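Local atomic coordinates of transcriptional regulator, LacI family (Arthrobacter sp., PDB entry 4RKQ), a protein that probably regulates transcription, its DNA binding being controlled by a small effector such as a sugar, as in the LacI family. Residues V120-D125 and A222-D227; P145-V150 and A154-L159; E180-F185 and L207-G212. All coordinates share one frame; numbering follows the deposited sequence.

Contact 1 of 3, residues V120-D125 and A222-D227; sequences VAQLMD and AVIGMD. With EDO (1,2-ethanediol), chain F.
Ile-224 and Leu-123 carry most of this contact, a small instance of how a helix is laid against a parallel sheet by aliphatic side-chain atoms. Ile-224 points toward the helix, and its long branch is extended, CD1 lying anti to CA (chi2 178°), which carries that methyl in among the helix side chains. There it lies 4.0 Å from Leu-123 CD2. The two side chains run past each other in opposite senses, so they meet along their flanks. The same Leu-123 CD2 methyl also touches the CB of Ala-222 at 3.8 Å, and thus spans two strand residues that face the same side. Ile-224 CD1 has a second neighbour, Gln-122 CG at 3.9 Å; here the aliphatic part of the glutamine does the touching. Leu-196 of the adjacent strand packs on both Leu-123 and Ile-224, adding to the apolar layer.

Past the strand the chain turns a corner at Met-226 and delivers Asp-227 to a different task. Its carboxylate takes both hydroxyls of a 1,2-ethanediol, probably from the crystallisation liquor, OD1 from O2 at 2.6 Å and OD2 from O1 at 2.5 Å; Arg-151, Asn-199 and, from far earlier in the chain, Asn-27 bond the same diol. An alanine in place of Asp-227 would be likely to leave both hydroxyls without these acceptors.

Helix and strand axes come within 9.9 Å at 169°, nearly antiparallel, the layering of a Rossmann-like α/β lobe, with Asp-227 past the strand's C-terminal end, where LacI-type regulators typically bind their effector.

Contact 2 of 3, residues P145-V150 and A154-L159; sequences PVPCTV and AVAGRL
Pro-147 and Ala-156 face each other where the loop 145-150 runs beside the helix it leads into, each with its CB directed at the opposite segment. The proline presents the far corner of its ring: CG, puckered C-gamma exo, meets the single methyl of Ala-156 at 3.7 Å. Because one partner is a ring corner and the other only a methyl, the loop can lie close to the helix flank, with 7.2 Å between the CA atoms of Pro-147 and Ala-156.

Val-150 and Ala-154 are oriented quite differently. The valine side chain starts out away from the later turn, and the link is made by main chain instead: Ala-154 N donates to Val-150 O at 3.1 Å. This is the ordinary i to i+4 bond of a helix in its first turn. The same carbonyl oxygen has the methyl of Ala-154 beside it, CB to Val-150 O being 3.6 Å.

Thr-149 starts the helix as its N-cap. With chi1 at 65°, OG1 lies beside both the backbone N and the carbonyl carbon, placed to accept from the amide of Gly-152 in the first turn. Glu-135 holds that OG1 by a second hydrogen bond, fixing the cap to the sheet.

Around this start of helix 150-161, Tyr-112 of helix 112-125 packs on Val-150 and Ala-154, Trp-166 of strand 166-171 backs Ala-156, and strand 131-136 lies beneath, its Glu-135 touching Pro-147 and its Tyr-133 meeting Thr-149 and Val-155.

Contact 3 of 3, residues E180-F185 and L207-G212; sequences EAAAAF and LKALSG
The peptide group joining Ala-182 to Ala-183 offers one of its faces to the methyl of Ala-209, which sits over the plane at 3.6 Å from Ala-183 N. Another flat group of these segments, the ring of Phe-185, is directed elsewhere: with CG anti to the backbone N (chi1 -177°) it packs on Ser-167 and Ile-169 of strand 166-171 and stacks with His-189.

Ala-209 is the centre of the contact and contributes more than half of the surface buried between the segments. Its CB points toward helix 175-188 and touches Ala-182 CB at 3.7 Å, while Ala-183 CB is the looser neighbour at 4.1 Å from Ala-209 CB. The methyl therefore rests between two successive alanines, over the nitrogen end of the peptide they share. With nothing beyond CB on any of the three residues, the backbones can approach closely: Ala-183 CA and Ala-209 CA are 5.0 Å apart.

The two helices are successive connections of a Rossmann-like lobe. Helix 175-188 leads from strand 166-171 to strand 194-197, helix 200-212 leads on to strand 222-225, and both lie on the same face of the parallel sheet, where β-α-β crossovers place neighbouring helices side by side. The sheet-facing side of the second helix is greasy, Leu-207 and Leu-210 both packing on Val-223.

Arg-179, a turn earlier on the first helix, extends the contact by lying against Ala-209 and Lys-208. Lys-208, which adopts two conformations, reaches the second subunit: its NZ is hydrogen-bonded to the carbonyl oxygen of Leu-235 of that other chain.

Overall arrangement
All three contacts belong to one α/β lobe and illustrate how a parallel sheet is clothed on both faces. Along the chain contacts 2 and 3 follow one another, and both fall between the two segments of contact 1. Strand 222-225 links contacts 1 and 3: it turns Ile-224 to helix 112-125 on one face and Val-223 to helix 200-212 on the other, the centres of the two contacts lying about 17 Å apart. Contact 2, its centre about 15 Å from that of contact 1, joins it where Val-120 packs on Leu-159. Contacts 2 and 3 do not touch; their centres are about 21 Å apart. The layered lobe is consistent with one half of an effector-binding protein of the LacI family.

Contact 1 of 3, residues V120-D125 and A222-D227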
loop_
_atom_site.group_PDB
_atom_site.type_symbol
_atom_site.label_atom_id
_atom_site.label_comp_id
_atom_site.label_asym_id
_atom_site.label_seq_id
_atom_site.Cartn_x
_atom_site.Cartn_y
_atom_site.Cartn_z
ATOM N N VAL A 120 15.379 21.344 -4.656
ATOM C CA VAL A 120 16.435 21.872 -5.512
ATOM C C VAL A 120 17.630 22.388 -4.678
ATOM O O VAL A 120 18.771 22.137 -5.023
ATOM C CB VAL A 120 15.883 22.949 -6.465
ATOM C CG1 VAL A 120 17.009 23.596 -7.264
ATOM C CG2 VAL A 120 14.921 22.299 -7.456
ATOM N N ALA A 121 17.353 23.025 -3.545
ATOM C CA ALA A 121 18.407 23.522 -2.663
ATOM C C ALA A 121 19.321 22.427 -2.203
ATOM O O ALA A 121 20.527 22.643 -2.067
ATOM C CB ALA A 121 17.820 24.227 -1.468
ATOM N N GLN A 122 18.751 21.256 -1.942
ATOM C CA GLN A 122 19.547 20.142 -1.476
ATOM C C GLN A 122 20.514 19.728 -2.545
ATOM O O GLN A 122 21.681 19.441 -2.259
ATOM C CB GLN A 122 18.676 18.937 -1.080
ATOM C CG GLN A 122 19.477 17.664 -0.825
ATOM C CD GLN A 122 20.434 17.774 0.356
ATOM O OE1 GLN A 122 20.153 18.466 1.333
ATOM N NE2 GLN A 122 21.556 17.057 0.279
ATOM N N LEU A 123 20.039 19.669 -3.780
ATOM C CA LEU A 123 20.914 19.256 -4.888
ATOM C C LEU A 123 22.000 20.320 -5.157
ATOM O O LEU A 123 23.170 19.991 -5.385
ATOM C CB LEU A 123 20.110 18.965 -6.134
ATOM C CG LEU A 123 19.155 17.769 -5.984
ATOM C CD1 LEU A 123 18.453 17.479 -7.295
ATOM C CD2 LEU A 123 19.876 16.518 -5.519
ATOM N N MET A 124 21.629 21.590 -5.071
ATOM C CA MET A 124 22.616 22.672 -5.215
ATOM C C MET A 124 23.684 22.615 -4.136
ATOM O O MET A 124 24.866 22.747 -4.432
ATOM C CB MET A 124 21.943 24.039 -5.177
ATOM C CG MET A 124 21.019 24.312 -6.333
ATOM S SD MET A 124 21.701 24.295 -7.992
ATOM C CE MET A 124 21.430 22.684 -8.611
ATOM N N ASP A 125 23.270 22.400 -2.890
ATOM C CA ASP A 125 24.209 22.301 -1.777
ATOM C C ASP A 125 25.237 21.219 -2.010
ATOM O O ASP A 125 26.387 21.389 -1.656
ATOM C CB ASP A 125 23.496 22.012 -0.448
ATOM C CG ASP A 125 22.591 23.156 -0.001
ATOM O OD1 ASP A 125 22.576 24.233 -0.654
ATOM O OD2 ASP A 125 21.872 22.962 1.001
ATOM N N ALA A 222 22.364 11.544 -6.797
ATOM C CA ALA A 222 21.438 11.736 -5.718
ATOM C C ALA A 222 20.003 11.499 -6.228
ATOM O O ALA A 222 19.709 11.681 -7.405
ATOM C CB ALA A 222 21.590 13.139 -5.158
ATOM N N VAL A 223 19.113 11.078 -5.338
ATOM C CA VAL A 223 17.709 10.897 -5.707
ATOM C C VAL A 223 16.846 11.476 -4.588
ATOM O O VAL A 223 17.105 11.236 -3.372
ATOM C CB VAL A 223 17.345 9.423 -5.981
ATOM C CG1 VAL A 223 15.860 9.257 -6.341
ATOM C CG2 VAL A 223 18.188 8.829 -7.089
ATOM N N ILE A 224 15.875 12.298 -4.991
ATOM C CA ILE A 224 14.895 12.818 -4.079
ATOM C C ILE A 224 13.469 12.557 -4.584
ATOM O O ILE A 224 13.131 12.842 -5.721
ATOM C CB ILE A 224 15.059 14.333 -3.833
ATOM C CG1 ILE A 224 16.481 14.668 -3.355
ATOM C CG2 ILE A 224 14.063 14.789 -2.769
ATOM C CD1 ILE A 224 16.724 16.148 -3.151
ATOM N N GLY A 225 12.627 12.018 -3.710
ATOM C CA GLY A 225 11.231 11.803 -4.072
ATOM C C GLY A 225 10.283 12.801 -3.439
ATOM O O GLY A 225 10.679 13.881 -3.021
ATOM N N MET A 226 9.014 12.418 -3.385
ATOM C CA MET A 226 7.973 13.173 -2.722
ATOM C C MET A 226 6.879 12.194 -2.259
ATOM O O MET A 226 6.438 11.321 -3.015
ATOM C CB MET A 226 7.381 14.279 -3.651
ATOM C CG MET A 226 6.046 14.882 -3.167
ATOM S SD MET A 226 5.513 16.376 -4.072
ATOM C CE MET A 226 6.704 17.577 -3.478
ATOM N N ASP A 227 6.498 12.347 -1.000
ATOM C CA ASP A 227 5.293 11.755 -0.406
ATOM C C ASP A 227 5.596 11.288 1.022
ATOM O O ASP A 227 4.794 11.464 1.922
ATOM C CB ASP A 227 4.698 10.575 -1.212
ATOM C CG ASP A 227 3.846 10.994 -2.408
ATOM O OD1 ASP A 227 3.475 12.188 -2.553
ATOM O OD2 ASP A 227 3.510 10.086 -3.231
HETATM C C1 EDO F . 0.675 10.877 -5.391
HETATM O O1 EDO F . 1.757 9.987 -5.058
HETATM C C2 EDO F . 0.520 11.967 -4.354
HETATM O O2 EDO F . 1.711 12.758 -4.446
#

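Contact 2 of 3, residues P145-V150 and A154-L159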
loop_
_atom_site.group_PDB
_atom_site.type_symbol
_atom_site.label_atom_id
_atom_site.label_comp_id
_atom_site.label_asym_id
_atom_site.label_seq_id
_atom_site.Cartn_x
_atom_site.Cartn_y
_atom_site.Cartn_z
ATOM N N PRO A 145 9.454 16.519 -24.313
ATOM C CA PRO A 145 8.767 16.643 -23.013
ATOM C C PRO A 145 8.625 18.103 -22.536
ATOM O O PRO A 145 9.574 18.866 -22.657
ATOM C CB PRO A 145 9.693 15.864 -22.059
ATOM C CG PRO A 145 10.405 14.874 -22.916
ATOM C CD PRO A 145 10.521 15.493 -24.286
ATOM N N VAL A 146 7.453 18.475 -22.015
ATOM C CA VAL A 146 7.213 19.780 -21.342
ATOM C C VAL A 146 6.529 19.480 -19.979
ATOM O O VAL A 146 5.823 18.468 -19.871
ATOM C CB VAL A 146 6.339 20.706 -22.230
ATOM C CG1 VAL A 146 4.885 20.221 -22.267
ATOM C CG2 VAL A 146 6.426 22.158 -21.779
ATOM N N PRO A 147 6.763 20.313 -18.930
ATOM C CA PRO A 147 6.192 19.920 -17.629
ATOM C C PRO A 147 4.687 20.107 -17.614
ATOM O O PRO A 147 4.222 21.200 -17.940
ATOM C CB PRO A 147 6.849 20.880 -16.617
ATOM C CG PRO A 147 7.872 21.646 -17.370
ATOM C CD PRO A 147 7.550 21.553 -18.829
ATOM N N CYS A 148 3.951 19.055 -17.234
ATOM C CA CYS A 148 2.479 19.080 -17.219
ATOM C C CYS A 148 1.786 19.154 -15.844
ATOM O O CYS A 148 0.645 19.573 -15.790
ATOM C CB CYS A 148 1.925 17.890 -17.986
ATOM S SG CYS A 148 2.743 16.306 -17.678
ATOM N N THR A 149 2.443 18.752 -14.756
ATOM C CA THR A 149 1.807 18.795 -13.446
ATOM C C THR A 149 2.124 20.080 -12.714
ATOM O O THR A 149 3.078 20.749 -12.991
ATOM C CB THR A 149 2.185 17.596 -12.566
ATOM O OG1 THR A 149 3.585 17.616 -12.247
ATOM C CG2 THR A 149 1.829 16.317 -13.270
ATOM N N VAL A 150 1.309 20.420 -11.734
ATOM C CA VAL A 150 1.575 21.609 -10.956
ATOM C C VAL A 150 2.923 21.514 -10.263
ATOM O O VAL A 150 3.695 22.470 -10.229
ATOM C CB VAL A 150 0.466 21.809 -9.907
ATOM C CG1 VAL A 150 0.812 22.950 -8.964
ATOM C CG2 VAL A 150 -0.870 22.040 -10.631
ATOM N N ALA A 154 6.444 23.697 -10.962
ATOM C CA ALA A 154 7.121 24.390 -9.888
ATOM C C ALA A 154 8.612 24.067 -9.867
ATOM O O ALA A 154 9.420 24.946 -9.676
ATOM C CB ALA A 154 6.495 24.052 -8.542
ATOM N N VAL A 155 8.970 22.803 -10.078
ATOM C CA VAL A 155 10.384 22.407 -10.109
ATOM C C VAL A 155 11.112 23.017 -11.325
ATOM O O VAL A 155 12.226 23.545 -11.192
ATOM C CB VAL A 155 10.511 20.863 -10.102
ATOM C CG1 VAL A 155 11.958 20.414 -10.313
ATOM C CG2 VAL A 155 9.918 20.287 -8.812
ATOM N N ALA A 156 10.477 22.943 -12.491
ATOM C CA ALA A 156 11.054 23.486 -13.722
ATOM C C ALA A 156 11.271 24.988 -13.600
ATOM O O ALA A 156 12.318 25.496 -13.981
ATOM C CB ALA A 156 10.168 23.190 -14.889
ATOM N N GLY A 157 10.275 25.671 -13.049
ATOM C CA GLY A 157 10.377 27.058 -12.666
ATOM C C GLY A 157 11.578 27.357 -11.799
ATOM O O GLY A 157 12.311 28.291 -12.084
ATOM N N ARG A 158 11.796 26.569 -10.746
ATOM C CA ARG A 158 12.892 26.838 -9.854
ATOM C C ARG A 158 14.238 26.623 -10.541
ATOM O O ARG A 158 15.170 27.420 -10.377
ATOM C CB ARG A 158 12.795 26.000 -8.587
ATOM C CG ARG A 158 13.892 26.229 -7.565
ATOM C CD ARG A 158 13.953 27.677 -7.139
ATOM N NE ARG A 158 14.852 27.874 -6.001
ATOM C CZ ARG A 158 15.087 29.044 -5.412
ATOM N NH1 ARG A 158 14.497 30.143 -5.857
ATOM N NH2 ARG A 158 15.915 29.116 -4.376
ATOM N N LEU A 159 14.355 25.527 -11.281
ATOM C CA LEU A 159 15.600 25.240 -11.961
ATOM C C LEU A 159 15.879 26.281 -13.076
ATOM O O LEU A 159 17.025 26.655 -13.275
ATOM C CB LEU A 159 15.575 23.840 -12.554
ATOM C CG LEU A 159 15.659 22.676 -11.559
ATOM C CD1 LEU A 159 15.270 21.380 -12.243
ATOM C CD2 LEU A 159 17.050 22.560 -10.961
#

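Contact 3 of 3, residues E180-F185 and L207-G212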
loop_
_atom_site.group_PDB
_atom_site.type_symbol
_atom_site.label_atom_id
_atom_site.label_comp_id
_atom_site.label_asym_id
_atom_site.label_seq_id
_atom_site.Cartn_x
_atom_site.Cartn_y
_atom_site.Cartn_z
ATOM N N GLU A 180 12.086 2.245 -16.535
ATOM C CA GLU A 180 12.381 2.149 -17.938
ATOM C C GLU A 180 12.744 3.524 -18.528
ATOM O O GLU A 180 13.686 3.630 -19.296
ATOM C CB GLU A 180 11.222 1.525 -18.674
ATOM C CG GLU A 180 11.468 1.365 -20.152
ATOM C CD GLU A 180 10.474 0.429 -20.773
ATOM O OE1 GLU A 180 9.259 0.698 -20.653
ATOM O OE2 GLU A 180 10.911 -0.577 -21.364
ATOM N N ALA A 181 12.028 4.573 -18.155
ATOM C CA ALA A 181 12.322 5.905 -18.687
ATOM C C ALA A 181 13.634 6.456 -18.149
ATOM O O ALA A 181 14.368 7.133 -18.855
ATOM C CB ALA A 181 11.186 6.860 -18.417
ATOM N N ALA A 182 13.954 6.151 -16.912
ATOM C CA ALA A 182 15.191 6.608 -16.310
ATOM C C ALA A 182 16.386 5.898 -16.976
ATOM O O ALA A 182 17.367 6.544 -17.308
ATOM C CB ALA A 182 15.218 6.414 -14.801
ATOM N N ALA A 183 16.285 4.584 -17.172
ATOM C CA ALA A 183 17.352 3.790 -17.817
ATOM C C ALA A 183 17.677 4.305 -19.215
ATOM O O ALA A 183 18.862 4.419 -19.589
ATOM C CB ALA A 183 16.965 2.303 -17.863
ATOM N N ALA A 184 16.643 4.632 -19.987
ATOM C CA ALA A 184 16.809 5.123 -21.368
ATOM C C ALA A 184 17.538 6.447 -21.367
ATOM O O ALA A 184 18.482 6.655 -22.120
ATOM C CB ALA A 184 15.468 5.278 -22.061
ATOM N N PHE A 185 17.099 7.331 -20.485
ATOM C CA PHE A 185 17.714 8.630 -20.306
ATOM C C PHE A 185 19.172 8.570 -19.858
ATOM O O PHE A 185 19.992 9.320 -20.368
ATOM C CB PHE A 185 16.925 9.421 -19.276
ATOM C CG PHE A 185 17.436 10.808 -19.063
ATOM C CD1 PHE A 185 17.082 11.825 -19.920
ATOM C CD2 PHE A 185 18.258 11.086 -18.011
ATOM C CE1 PHE A 185 17.559 13.096 -19.729
ATOM C CE2 PHE A 185 18.739 12.351 -17.799
ATOM C CZ PHE A 185 18.374 13.363 -18.652
ATOM N N LEU A 207 15.784 4.535 -8.576
ATOM C CA LEU A 207 16.860 3.851 -7.878
ATOM C C LEU A 207 17.272 2.583 -8.546
ATOM O O LEU A 207 18.476 2.318 -8.637
ATOM C CB LEU A 207 16.516 3.560 -6.424
ATOM C CG LEU A 207 16.359 4.770 -5.511
ATOM C CD1 LEU A 207 15.882 4.268 -4.167
ATOM C CD2 LEU A 207 17.658 5.547 -5.351
ATOM N N LYS A 208 16.297 1.802 -9.033
ATOM C CA LYS A 208 16.557 0.550 -9.750
ATOM C C LYS A 208 17.287 0.791 -11.084
ATOM O O LYS A 208 18.172 0.027 -11.477
ATOM C CB LYS A 208 15.234 -0.212 -9.996
ATOM C CG LYS A 208 15.326 -1.728 -9.908
ATOM C CD LYS A 208 14.731 -2.269 -8.607
ATOM C CE LYS A 208 15.635 -2.059 -7.394
ATOM N NZ LYS A 208 16.201 -3.312 -6.814
ATOM N N ALA A 209 16.903 1.838 -11.818
ATOM C CA ALA A 209 17.619 2.176 -13.058
ATOM C C ALA A 209 19.080 2.593 -12.752
ATOM O O ALA A 209 20.008 2.231 -13.478
ATOM C CB ALA A 209 16.909 3.279 -13.860
ATOM N N LEU A 210 19.277 3.406 -11.722
ATOM C CA LEU A 210 20.619 3.815 -11.359
ATOM C C LEU A 210 21.459 2.572 -10.975
ATOM O O LEU A 210 22.593 2.426 -11.394
ATOM C CB LEU A 210 20.573 4.836 -10.238
ATOM C CG LEU A 210 20.075 6.217 -10.715
ATOM C CD1 LEU A 210 19.623 7.078 -9.564
ATOM C CD2 LEU A 210 21.208 6.936 -11.442
ATOM N N SER A 211 20.878 1.657 -10.222
ATOM C CA SER A 211 21.579 0.438 -9.770
ATOM C C SER A 211 21.894 -0.453 -10.998
ATOM O O SER A 211 23.017 -0.879 -11.202
ATOM C CB SER A 211 20.701 -0.303 -8.749
ATOM O OG SER A 211 21.357 -1.432 -8.197
ATOM N N GLY A 212 20.904 -0.651 -11.853
ATOM C CA GLY A 212 21.102 -1.339 -13.131
ATOM C C GLY A 212 22.156 -0.740 -14.044
ATOM O O GLY A 212 22.685 -1.422 -14.905
#